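Local coordinates for protein digeranylgeranylglycerophospholipid reductase (Sulfolobus acidocaldarius, PDB 4OPC) that uses a bound FAD to reduce the double bonds of geranylgeranyl chains in archaeal membrane lipid precursors, giving saturated archaeols, at residues V52-A55 and H56-L60; E96-A99 and P100-N103; M333-C336 and Y337-Y341. All coordinates share one frame; numbering follows the deposited sequence.

Overall arrangement
The three contacts come one after another along the chain, and each is local. Contact 1 turns from strand 51-53 into helix 54-60, and contact 2 from the neighbouring strand 87-97 of the same mixed sheet into helix 99-112. Their centres lie about 14 Å apart, and they touch where Phe57 meets Tyr102 and Val52 meets Leu97. Contact 3 lies within helix 332-357, its centre about 16 Å from that of contact 1 and about 26 Å from that of contact 2. Contacts 1 and 3 hold the lipid phosphate from two helices, through His56 and Tyr341. Contact 2 lies beside FAD-binding residues Phe16 and Asp50, and Val52 of contact 1 also comes near the flavin cofactor.

Contact 1 (V52-A55 and H56-L60); sequences VSKA and HFDKL. With PGT ((1S)-2-{[{[(2R)-2,3-dihydroxypropyl]oxy}(hydroxy)phosphoryl]oxy}-1-[(palmitoyloxy)methyl]ethyl stearate), chain C.
Ser53 and His56 meet beside the phosphate of the bound lipid, CB of Ser53 lying 3.9 Å from CD2 of the imidazole. The ring gives its NE2 hydrogen to phosphate oxygen O2P of PGT at 3.0 Å, with an N-H...O angle of 160° and the oxygen at the ring edge, in its plane. Over one face lies the glycerol oxygen O5 of the lipid. CG of His56 sits beside the backbone N (chi1 -72°), a torsion that leads the ring off the helix toward the head group. CB of Ser53 lies 3.7 Å from O3P of PGT. His56 is a phospholipid-binding residue of this enzyme, and Tyr341 and His298 also hydrogen-bond to the lipid.

Behind this first shell the chain changes from strand to helix. Asp58 N binds Lys54 O at 3.0 Å and Lys59 N binds Ala55 O at 2.9 Å. Lys54 and Asp58 close a salt bridge one turn apart: the lysine chain runs extended and then bends at its last torsion to bring NZ to OD2. The modelled separation is unusually short and its exact length doubtful. On the buried side the Phe57 ring crosses Val52 at about a right angle, with CE1 3.7 Å from Val52 CG1, and Lys54 O lies in plane at the ring edge.

Val52 and Lys54 pair through their backbones with Phe95 and Glu93 of strand 87-97, and Phe57 meets the Phe95 ring edge-to-face. Ile307 of helix 302-322 meets His56 and Met306 meets Leu60, so helix 54-60 touches both that helix and strand 87-97.

Contact 2 (E96-A99 and P100-N103); sequences ELNA and PLYN
Asn98 caps the helix that Leu101 helps to begin: its OD1 accepts the Leu101 amide at 3.2 Å, with an N-H...O angle of 163°. The donor stands above the side-chain carbonyl plane, 60° out of it, and so does not use a lone pair. With CG anti to the backbone N (chi1 -178°), the amide group folds back over the first turn. Asn98 is thus the N-cap of helix 99-112, just after strand 87-97.

Backbone bonds start the helix alongside the cap. Tyr102 N reaches Asn98 O at 3.0 Å and Asn103 N reaches Ala99 O at 2.9 Å, both nearly straight.

Van der Waals contacts complete the turn. CG of the Asn98 amide rests 3.5 Å from Leu101 CB, while Pro100 crosses Asn98 at about a right angle and sets its CD 3.4 Å from OD1. The Ala99-Pro100 peptide link brings Ala99 CB to 3.3 Å from Pro100 CD, tighter than usual van der Waals contact.

The polar ends of Tyr102 and Asn103 find partners elsewhere: Tyr102 OH bonds to Pro63 O, and Asn103 ND2 to Gly14 O in the glycine-rich segment that leads into helix 16-25.

Proline suits the first turn because it has no N-H to be satisfied there. The side chain and carbonyl of Asn98 together take up two helix-start amides, and the cap probably also offsets the partial positive charge at this end.

Contact 3 (M333-C336 and Y337-Y341); sequences MNIC and YVNEY. With PGT ((1S)-2-{[{[(2R)-2,3-dihydroxypropyl]oxy}(hydroxy)phosphoryl]oxy}-1-[(palmitoyloxy)methyl]ethyl stearate), chain C.
The Tyr341 ring, part of the phospholipid-binding site, meets the lipid phosphate at its edge: O4P of PGT lies in the ring plane and O2P close to it. The Tyr341 hydroxyl gives its hydrogen to O2P at 2.7 Å and is also bonded to Asn295 ND2, so it is gripped from the protein as well as by the lipid. The ring leaves the helix on the side opposite its own backbone N (chi1 -152°), which carries it to the head group, and Ser304 and Ile307 of helix 302-322 touch it. A phenylalanine here would probably leave phosphate oxygen O2P and the Asn295 amide each without this partner. The second ring belongs to Tyr337, whose CB meets Met333 CE at 4.3 Å and whose OH bonds to Gln345 OE1 further along the same helix.

The segment belongs to helix 332-357, which widens into a pi-type turn at 338-341. The i to i+4 bonds run through the segment, from Tyr337 N to Met333 O at 2.9 Å, Val338 N to Asn334 O and Asn339 N to Ile335 O. Glu340 N continues the series to Cys336 O.

On the outer side Ile335 and Asn339, one turn apart, run alongside each other, with CG2 of the isoleucine 3.8 Å from ND2 of the amide. Cys336 forms a disulfide with Cys311 and ties this helix covalently to helix 302-322. Glu340 OE1 makes a weak, long ion pair with Lys59 NZ.

Contact 1 (V52-A55 and H56-L60)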
loop_
_atom_site.group_PDB
_atom_site.type_symbol
_atom_site.label_atom_id
_atom_site.label_comp_id
_atom_site.label_asym_id
_atom_site.label_seq_id
_atom_site.Cartn_x
_atom_site.Cartn_y
_atom_site.Cartn_z
ATOM N N VAL A 52 -3.444 0.046 -10.996
ATOM C CA VAL A 52 -2.020 -0.214 -10.770
ATOM C C VAL A 52 -1.195 0.271 -11.961
ATOM O O VAL A 52 -1.568 0.048 -13.111
ATOM C CB VAL A 52 -1.724 -1.724 -10.546
ATOM C CG1 VAL A 52 -0.276 -1.925 -10.093
ATOM C CG2 VAL A 52 -2.683 -2.344 -9.537
ATOM N N SER A 53 -0.066 0.910 -11.683
ATOM C CA SER A 53 0.827 1.406 -12.725
ATOM C C SER A 53 1.459 0.268 -13.530
ATOM O O SER A 53 1.855 -0.752 -12.971
ATOM C CB SER A 53 1.930 2.247 -12.083
ATOM O OG SER A 53 2.954 2.571 -13.005
ATOM N N LYS A 54 1.563 0.462 -14.841
ATOM C CA LYS A 54 2.193 -0.523 -15.709
ATOM C C LYS A 54 3.664 -0.708 -15.348
ATOM O O LYS A 54 4.202 -1.811 -15.465
ATOM C CB LYS A 54 2.037 -0.085 -17.163
ATOM C CG LYS A 54 2.743 -0.954 -18.187
ATOM C CD LYS A 54 2.464 -0.407 -19.584
ATOM C CE LYS A 54 3.388 -0.995 -20.639
ATOM N NZ LYS A 54 4.815 -0.628 -20.444
ATOM N N ALA A 55 4.298 0.373 -14.901
ATOM C CA ALA A 55 5.721 0.365 -14.576
ATOM C C ALA A 55 6.098 -0.718 -13.566
ATOM O O ALA A 55 7.181 -1.273 -13.641
ATOM C CB ALA A 55 6.168 1.737 -14.080
ATOM N N HIS A 56 5.207 -1.018 -12.627
ATOM C CA HIS A 56 5.505 -2.044 -11.631
ATOM C C HIS A 56 5.656 -3.413 -12.270
ATOM O O HIS A 56 6.557 -4.177 -11.926
ATOM C CB HIS A 56 4.435 -2.079 -10.542
ATOM C CG HIS A 56 4.483 -0.905 -9.620
ATOM N ND1 HIS A 56 5.588 -0.614 -8.850
ATOM C CD2 HIS A 56 3.568 0.053 -9.344
ATOM C CE1 HIS A 56 5.350 0.471 -8.137
ATOM N NE2 HIS A 56 4.130 0.892 -8.414
ATOM N N PHE A 57 4.776 -3.727 -13.213
ATOM C CA PHE A 57 4.868 -4.997 -13.902
ATOM C C PHE A 57 6.132 -5.009 -14.752
ATOM O O PHE A 57 6.824 -6.019 -14.818
ATOM C CB PHE A 57 3.619 -5.246 -14.753
ATOM C CG PHE A 57 2.352 -5.279 -13.952
ATOM C CD1 PHE A 57 1.662 -4.106 -13.683
ATOM C CD2 PHE A 57 1.866 -6.469 -13.442
ATOM C CE1 PHE A 57 0.509 -4.118 -12.938
ATOM C CE2 PHE A 57 0.711 -6.486 -12.683
ATOM C CZ PHE A 57 0.027 -5.308 -12.436
ATOM N N ASP A 58 6.446 -3.873 -15.370
ATOM C CA ASP A 58 7.616 -3.777 -16.242
ATOM C C ASP A 58 8.943 -3.915 -15.496
ATOM O O ASP A 58 9.919 -4.431 -16.043
ATOM C CB ASP A 58 7.597 -2.466 -17.030
ATOM C CG ASP A 58 6.533 -2.450 -18.112
ATOM O OD1 ASP A 58 6.109 -3.541 -18.547
ATOM O OD2 ASP A 58 6.130 -1.347 -18.533
ATOM N N LYS A 59 8.990 -3.440 -14.258
ATOM C CA LYS A 59 10.231 -3.478 -13.484
ATOM C C LYS A 59 10.453 -4.816 -12.748
ATOM O O LYS A 59 11.588 -5.226 -12.523
ATOM C CB LYS A 59 10.268 -2.302 -12.502
ATOM C CG LYS A 59 11.583 -2.128 -11.756
ATOM C CD LYS A 59 11.683 -0.744 -11.122
ATOM C CE LYS A 59 12.998 -0.562 -10.375
ATOM N NZ LYS A 59 13.159 0.826 -9.849
ATOM N N LEU A 60 9.374 -5.512 -12.401
ATOM C CA LEU A 60 9.478 -6.664 -11.512
ATOM C C LEU A 60 9.374 -7.998 -12.216
ATOM O O LEU A 60 9.613 -9.046 -11.610
ATOM C CB LEU A 60 8.394 -6.595 -10.445
ATOM C CG LEU A 60 8.420 -5.351 -9.567
ATOM C CD1 LEU A 60 7.187 -5.299 -8.702
ATOM C CD2 LEU A 60 9.687 -5.308 -8.712
HETATM C C48 PGT C . -4.248 11.856 1.707
HETATM C C47 PGT C . -3.601 10.621 2.299
HETATM C C46 PGT C . -4.582 9.468 2.252
HETATM C C45 PGT C . -5.047 9.262 0.824
HETATM C C44 PGT C . -5.478 7.827 0.606
HETATM C C43 PGT C . -6.992 7.745 0.534
HETATM C C42 PGT C . -7.392 6.287 0.487
HETATM C C41 PGT C . -6.918 5.723 -0.828
HETATM C C40 PGT C . -7.791 4.566 -1.248
HETATM C C39 PGT C . -7.769 4.518 -2.759
HETATM C C38 PGT C . -6.346 4.389 -3.239
HETATM C C37 PGT C . -6.328 4.518 -4.743
HETATM C C36 PGT C . -4.915 4.279 -5.217
HETATM C C35 PGT C . -4.752 4.717 -6.654
HETATM C C34 PGT C . -3.338 4.404 -7.102
HETATM C C33 PGT C . -2.999 5.100 -8.402
HETATM C C32 PGT C . -2.121 4.223 -9.275
HETATM C C31 PGT C . -0.659 4.265 -8.861
HETATM O O31 PGT C . -0.097 3.209 -8.637
HETATM O O2 PGT C . 0.052 5.484 -8.721
HETATM C C2 PGT C . 0.909 5.854 -9.785
HETATM C C1 PGT C . 2.255 5.160 -9.740
HETATM O O3P PGT C . 2.375 4.043 -8.881
HETATM P P PGT C . 3.402 4.133 -7.675
HETATM O O1P PGT C . 3.233 5.532 -7.126
HETATM O O2P PGT C . 3.104 3.099 -6.600
HETATM O O4P PGT C . 4.914 3.938 -8.134
HETATM C C4 PGT C . 5.321 4.015 -9.485
HETATM C C5 PGT C . 6.825 3.921 -9.606
HETATM O O5 PGT C . 7.163 2.822 -10.421
HETATM C C6 PGT C . 7.434 3.754 -8.235
HETATM O O6 PGT C . 7.925 2.446 -8.053
HETATM C C3 PGT C . 1.259 7.331 -9.735
HETATM O O3 PGT C . 0.155 8.177 -9.945
HETATM C C11 PGT C . 0.248 9.376 -9.212
HETATM O O11 PGT C . 1.299 9.985 -9.180
HETATM C C12 PGT C . -0.956 9.900 -8.456
HETATM C C13 PGT C . -0.794 11.373 -8.148
HETATM C C14 PGT C . -2.004 11.850 -7.373
HETATM C C15 PGT C . -1.702 11.872 -5.890
HETATM C C16 PGT C . -2.860 12.481 -5.128
HETATM C C17 PGT C . -2.328 13.560 -4.210
HETATM C C18 PGT C . -3.461 14.403 -3.668
HETATM C C19 PGT C . -2.900 15.647 -3.008
HETATM C C20 PGT C . -2.350 16.606 -4.046
HETATM C C21 PGT C . -3.056 17.943 -3.930
HETATM C C22 PGT C . -2.119 19.072 -4.303
HETATM C C23 PGT C . -2.591 20.339 -3.622
HETATM C C24 PGT C . -1.539 21.420 -3.741
HETATM C C25 PGT C . -1.211 21.966 -2.368
HETATM C C26 PGT C . 0.283 21.890 -2.132
#

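Contact 2 (E96-A99 and P100-N103)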
loop_
_atom_site.group_PDB
_atom_site.type_symbol
_atom_site.label_atom_id
_atom_site.label_comp_id
_atom_site.label_asym_id
_atom_site.label_seq_id
_atom_site.Cartn_x
_atom_site.Cartn_y
_atom_site.Cartn_z
ATOM N N GLU A 96 -6.593 -0.847 -15.076
ATOM C CA GLU A 96 -7.698 -1.115 -14.176
ATOM C C GLU A 96 -7.956 -2.615 -14.272
ATOM O O GLU A 96 -8.398 -3.115 -15.314
ATOM C CB GLU A 96 -8.939 -0.304 -14.572
ATOM C CG GLU A 96 -9.229 0.845 -13.627
ATOM C CD GLU A 96 -9.530 0.376 -12.229
ATOM O OE1 GLU A 96 -9.198 1.118 -11.285
ATOM O OE2 GLU A 96 -10.103 -0.720 -12.066
ATOM N N LEU A 97 -7.645 -3.323 -13.188
ATOM C CA LEU A 97 -7.629 -4.785 -13.195
ATOM C C LEU A 97 -8.888 -5.400 -12.627
ATOM O O LEU A 97 -9.577 -4.797 -11.805
ATOM C CB LEU A 97 -6.464 -5.286 -12.333
ATOM C CG LEU A 97 -5.065 -4.815 -12.700
ATOM C CD1 LEU A 97 -4.044 -5.308 -11.692
ATOM C CD2 LEU A 97 -4.725 -5.319 -14.074
ATOM N N ASN A 98 -9.167 -6.626 -13.060
ATOM C CA ASN A 98 -9.995 -7.537 -12.286
ATOM C C ASN A 98 -9.037 -8.190 -11.293
ATOM O O ASN A 98 -8.323 -9.134 -11.643
ATOM C CB ASN A 98 -10.642 -8.581 -13.201
ATOM C CG ASN A 98 -11.569 -9.531 -12.457
ATOM O OD1 ASN A 98 -11.407 -9.788 -11.265
ATOM N ND2 ASN A 98 -12.541 -10.081 -13.179
ATOM N N ALA A 99 -8.993 -7.659 -10.073
ATOM C CA ALA A 99 -7.983 -8.058 -9.105
ATOM C C ALA A 99 -8.023 -9.535 -8.717
ATOM O O ALA A 99 -6.983 -10.183 -8.766
ATOM C CB ALA A 99 -8.030 -7.151 -7.865
ATOM N N PRO A 100 -9.204 -10.068 -8.335
ATOM C CA PRO A 100 -9.231 -11.502 -8.025
ATOM C C PRO A 100 -8.784 -12.363 -9.209
ATOM O O PRO A 100 -8.042 -13.326 -9.007
ATOM C CB PRO A 100 -10.702 -11.776 -7.712
ATOM C CG PRO A 100 -11.297 -10.457 -7.358
ATOM C CD PRO A 100 -10.491 -9.403 -8.046
ATOM N N LEU A 101 -9.218 -12.037 -10.424
ATOM C CA LEU A 101 -8.852 -12.861 -11.576
ATOM C C LEU A 101 -7.344 -12.847 -11.819
ATOM O O LEU A 101 -6.731 -13.894 -12.030
ATOM C CB LEU A 101 -9.602 -12.403 -12.824
ATOM C CG LEU A 101 -9.720 -13.418 -13.952
ATOM C CD1 LEU A 101 -10.651 -14.545 -13.533
ATOM C CD2 LEU A 101 -10.230 -12.724 -15.191
ATOM N N TYR A 102 -6.735 -11.669 -11.789
ATOM C CA TYR A 102 -5.295 -11.586 -11.970
ATOM C C TYR A 102 -4.530 -12.268 -10.835
ATOM O O TYR A 102 -3.615 -13.063 -11.087
ATOM C CB TYR A 102 -4.841 -10.126 -12.087
ATOM C CG TYR A 102 -3.341 -10.023 -12.198
ATOM C CD1 TYR A 102 -2.694 -10.311 -13.393
ATOM C CD2 TYR A 102 -2.567 -9.679 -11.093
ATOM C CE1 TYR A 102 -1.318 -10.251 -13.491
ATOM C CE2 TYR A 102 -1.193 -9.609 -11.182
ATOM C CZ TYR A 102 -0.569 -9.893 -12.381
ATOM O OH TYR A 102 0.808 -9.839 -12.470
ATOM N N ASN A 103 -4.905 -11.953 -9.600
ATOM C CA ASN A 103 -4.286 -12.531 -8.410
ATOM C C ASN A 103 -4.346 -14.064 -8.456
ATOM O O ASN A 103 -3.346 -14.744 -8.175
ATOM C CB ASN A 103 -5.034 -11.977 -7.186
ATOM C CG ASN A 103 -4.263 -12.080 -5.885
ATOM O OD1 ASN A 103 -4.457 -11.245 -5.001
ATOM N ND2 ASN A 103 -3.425 -13.101 -5.733
#

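Contact 3 (M333-C336 and Y337-Y341)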
loop_
_atom_site.group_PDB
_atom_site.type_symbol
_atom_site.label_atom_id
_atom_site.label_comp_id
_atom_site.label_asym_id
_atom_site.label_seq_id
_atom_site.Cartn_x
_atom_site.Cartn_y
_atom_site.Cartn_z
ATOM N N MET A 333 16.233 -7.692 2.921
ATOM C CA MET A 333 14.832 -7.353 2.687
ATOM C C MET A 333 14.644 -5.854 2.892
ATOM O O MET A 333 14.047 -5.165 2.056
ATOM C CB MET A 333 13.916 -8.111 3.648
ATOM C CG MET A 333 12.480 -7.607 3.646
ATOM S SD MET A 333 11.678 -7.907 2.055
ATOM C CE MET A 333 10.265 -6.816 2.169
ATOM N N ASN A 334 15.167 -5.359 4.006
ATOM C CA ASN A 334 15.046 -3.948 4.349
ATOM C C ASN A 334 15.816 -3.077 3.375
ATOM O O ASN A 334 15.301 -2.071 2.899
ATOM C CB ASN A 334 15.574 -3.698 5.754
ATOM C CG ASN A 334 14.667 -4.246 6.823
ATOM O OD1 ASN A 334 13.454 -4.095 6.750
ATOM N ND2 ASN A 334 15.252 -4.877 7.828
ATOM N N ILE A 335 17.055 -3.457 3.088
ATOM C CA ILE A 335 17.884 -2.660 2.186
ATOM C C ILE A 335 17.227 -2.529 0.809
ATOM O O ILE A 335 17.099 -1.421 0.267
ATOM C CB ILE A 335 19.276 -3.273 2.025
ATOM C CG1 ILE A 335 19.950 -3.480 3.390
ATOM C CG2 ILE A 335 20.124 -2.409 1.094
ATOM C CD1 ILE A 335 19.997 -2.243 4.245
ATOM N N CYS A 336 16.794 -3.659 0.260
ATOM C CA CYS A 336 16.130 -3.695 -1.043
ATOM C C CYS A 336 14.856 -2.865 -1.024
ATOM O O CYS A 336 14.662 -1.993 -1.884
ATOM C CB CYS A 336 15.807 -5.151 -1.428
ATOM S SG CYS A 336 14.720 -5.426 -2.900
ATOM N N TYR A 337 13.990 -3.099 -0.039
ATOM C CA TYR A 337 12.707 -2.401 -0.036
ATOM C C TYR A 337 12.837 -0.898 0.177
ATOM O O TYR A 337 12.156 -0.123 -0.501
ATOM C CB TYR A 337 11.707 -3.004 0.964
ATOM C CG TYR A 337 10.375 -2.351 0.781
ATOM C CD1 TYR A 337 9.543 -2.715 -0.274
ATOM C CD2 TYR A 337 9.972 -1.299 1.591
ATOM C CE1 TYR A 337 8.334 -2.072 -0.483
ATOM C CE2 TYR A 337 8.768 -0.655 1.380
ATOM C CZ TYR A 337 7.956 -1.045 0.335
ATOM O OH TYR A 337 6.765 -0.410 0.088
ATOM N N VAL A 338 13.692 -0.484 1.107
ATOM C CA VAL A 338 13.917 0.948 1.313
ATOM C C VAL A 338 14.468 1.610 0.046
ATOM O O VAL A 338 14.008 2.689 -0.334
ATOM C CB VAL A 338 14.822 1.209 2.539
ATOM C CG1 VAL A 338 15.237 2.666 2.596
ATOM C CG2 VAL A 338 14.091 0.800 3.825
ATOM N N ASN A 339 15.394 0.955 -0.643
ATOM C CA ASN A 339 15.907 1.511 -1.894
ATOM C C ASN A 339 14.838 1.598 -2.986
ATOM O O ASN A 339 14.769 2.582 -3.723
ATOM C CB ASN A 339 17.095 0.700 -2.411
ATOM C CG ASN A 339 18.350 0.902 -1.584
ATOM O OD1 ASN A 339 18.472 1.878 -0.845
ATOM N ND2 ASN A 339 19.298 -0.020 -1.712
ATOM N N GLU A 340 13.994 0.575 -3.093
ATOM C CA GLU A 340 13.037 0.517 -4.195
ATOM C C GLU A 340 11.778 1.349 -3.975
ATOM O O GLU A 340 11.146 1.758 -4.951
ATOM C CB GLU A 340 12.623 -0.939 -4.475
ATOM C CG GLU A 340 13.749 -1.864 -4.944
ATOM C CD GLU A 340 14.276 -1.529 -6.333
ATOM O OE1 GLU A 340 13.631 -0.740 -7.054
ATOM O OE2 GLU A 340 15.338 -2.067 -6.706
ATOM N N TYR A 341 11.391 1.573 -2.719
ATOM C CA TYR A 341 10.130 2.258 -2.429
ATOM C C TYR A 341 10.055 2.890 -1.039
ATOM O O TYR A 341 9.435 3.948 -0.878
ATOM C CB TYR A 341 8.952 1.293 -2.603
ATOM C CG TYR A 341 7.654 1.956 -2.995
ATOM C CD1 TYR A 341 7.354 2.193 -4.329
ATOM C CD2 TYR A 341 6.721 2.342 -2.034
ATOM C CE1 TYR A 341 6.159 2.789 -4.706
ATOM C CE2 TYR A 341 5.527 2.939 -2.395
ATOM C CZ TYR A 341 5.250 3.168 -3.734
ATOM O OH TYR A 341 4.065 3.758 -4.119
HETATM C C48 PGT C . -4.248 11.856 1.707
HETATM C C47 PGT C . -3.601 10.621 2.299
HETATM C C46 PGT C . -4.582 9.468 2.252
HETATM C C45 PGT C . -5.047 9.262 0.824
HETATM C C44 PGT C . -5.478 7.827 0.606
HETATM C C43 PGT C . -6.992 7.745 0.534
HETATM C C42 PGT C . -7.392 6.287 0.487
HETATM C C41 PGT C . -6.918 5.723 -0.828
HETATM C C40 PGT C . -7.791 4.566 -1.248
HETATM C C39 PGT C . -7.769 4.518 -2.759
HETATM C C38 PGT C . -6.346 4.389 -3.239
HETATM C C37 PGT C . -6.328 4.518 -4.743
HETATM C C36 PGT C . -4.915 4.279 -5.217
HETATM C C35 PGT C . -4.752 4.717 -6.654
HETATM C C34 PGT C . -3.338 4.404 -7.102
HETATM C C33 PGT C . -2.999 5.100 -8.402
HETATM C C32 PGT C . -2.121 4.223 -9.275
HETATM C C31 PGT C . -0.659 4.265 -8.861
HETATM O O31 PGT C . -0.097 3.209 -8.637
HETATM O O2 PGT C . 0.052 5.484 -8.721
HETATM C C2 PGT C . 0.909 5.854 -9.785
HETATM C C1 PGT C . 2.255 5.160 -9.740
HETATM O O3P PGT C . 2.375 4.043 -8.881
HETATM P P PGT C . 3.402 4.133 -7.675
HETATM O O1P PGT C . 3.233 5.532 -7.126
HETATM O O2P PGT C . 3.104 3.099 -6.600
HETATM O O4P PGT C . 4.914 3.938 -8.134
HETATM C C4 PGT C . 5.321 4.015 -9.485
HETATM C C5 PGT C . 6.825 3.921 -9.606
HETATM O O5 PGT C . 7.163 2.822 -10.421
HETATM C C6 PGT C . 7.434 3.754 -8.235
HETATM O O6 PGT C . 7.925 2.446 -8.053
HETATM C C3 PGT C . 1.259 7.331 -9.735
HETATM O O3 PGT C . 0.155 8.177 -9.945
HETATM C C11 PGT C . 0.248 9.376 -9.212
HETATM O O11 PGT C . 1.299 9.985 -9.180
HETATM C C12 PGT C . -0.956 9.900 -8.456
HETATM C C13 PGT C . -0.794 11.373 -8.148
HETATM C C14 PGT C . -2.004 11.850 -7.373
HETATM C C15 PGT C . -1.702 11.872 -5.890
HETATM C C16 PGT C . -2.860 12.481 -5.128
HETATM C C17 PGT C . -2.328 13.560 -4.210
HETATM C C18 PGT C . -3.461 14.403 -3.668
HETATM C C19 PGT C . -2.900 15.647 -3.008
HETATM C C20 PGT C . -2.350 16.606 -4.046
HETATM C C21 PGT C . -3.056 17.943 -3.930
HETATM C C22 PGT C . -2.119 19.072 -4.303
HETATM C C23 PGT C . -2.591 20.339 -3.622
HETATM C C24 PGT C . -1.539 21.420 -3.741
HETATM C C25 PGT C . -1.211 21.966 -2.368
HETATM C C26 PGT C . 0.283 21.890 -2.132
#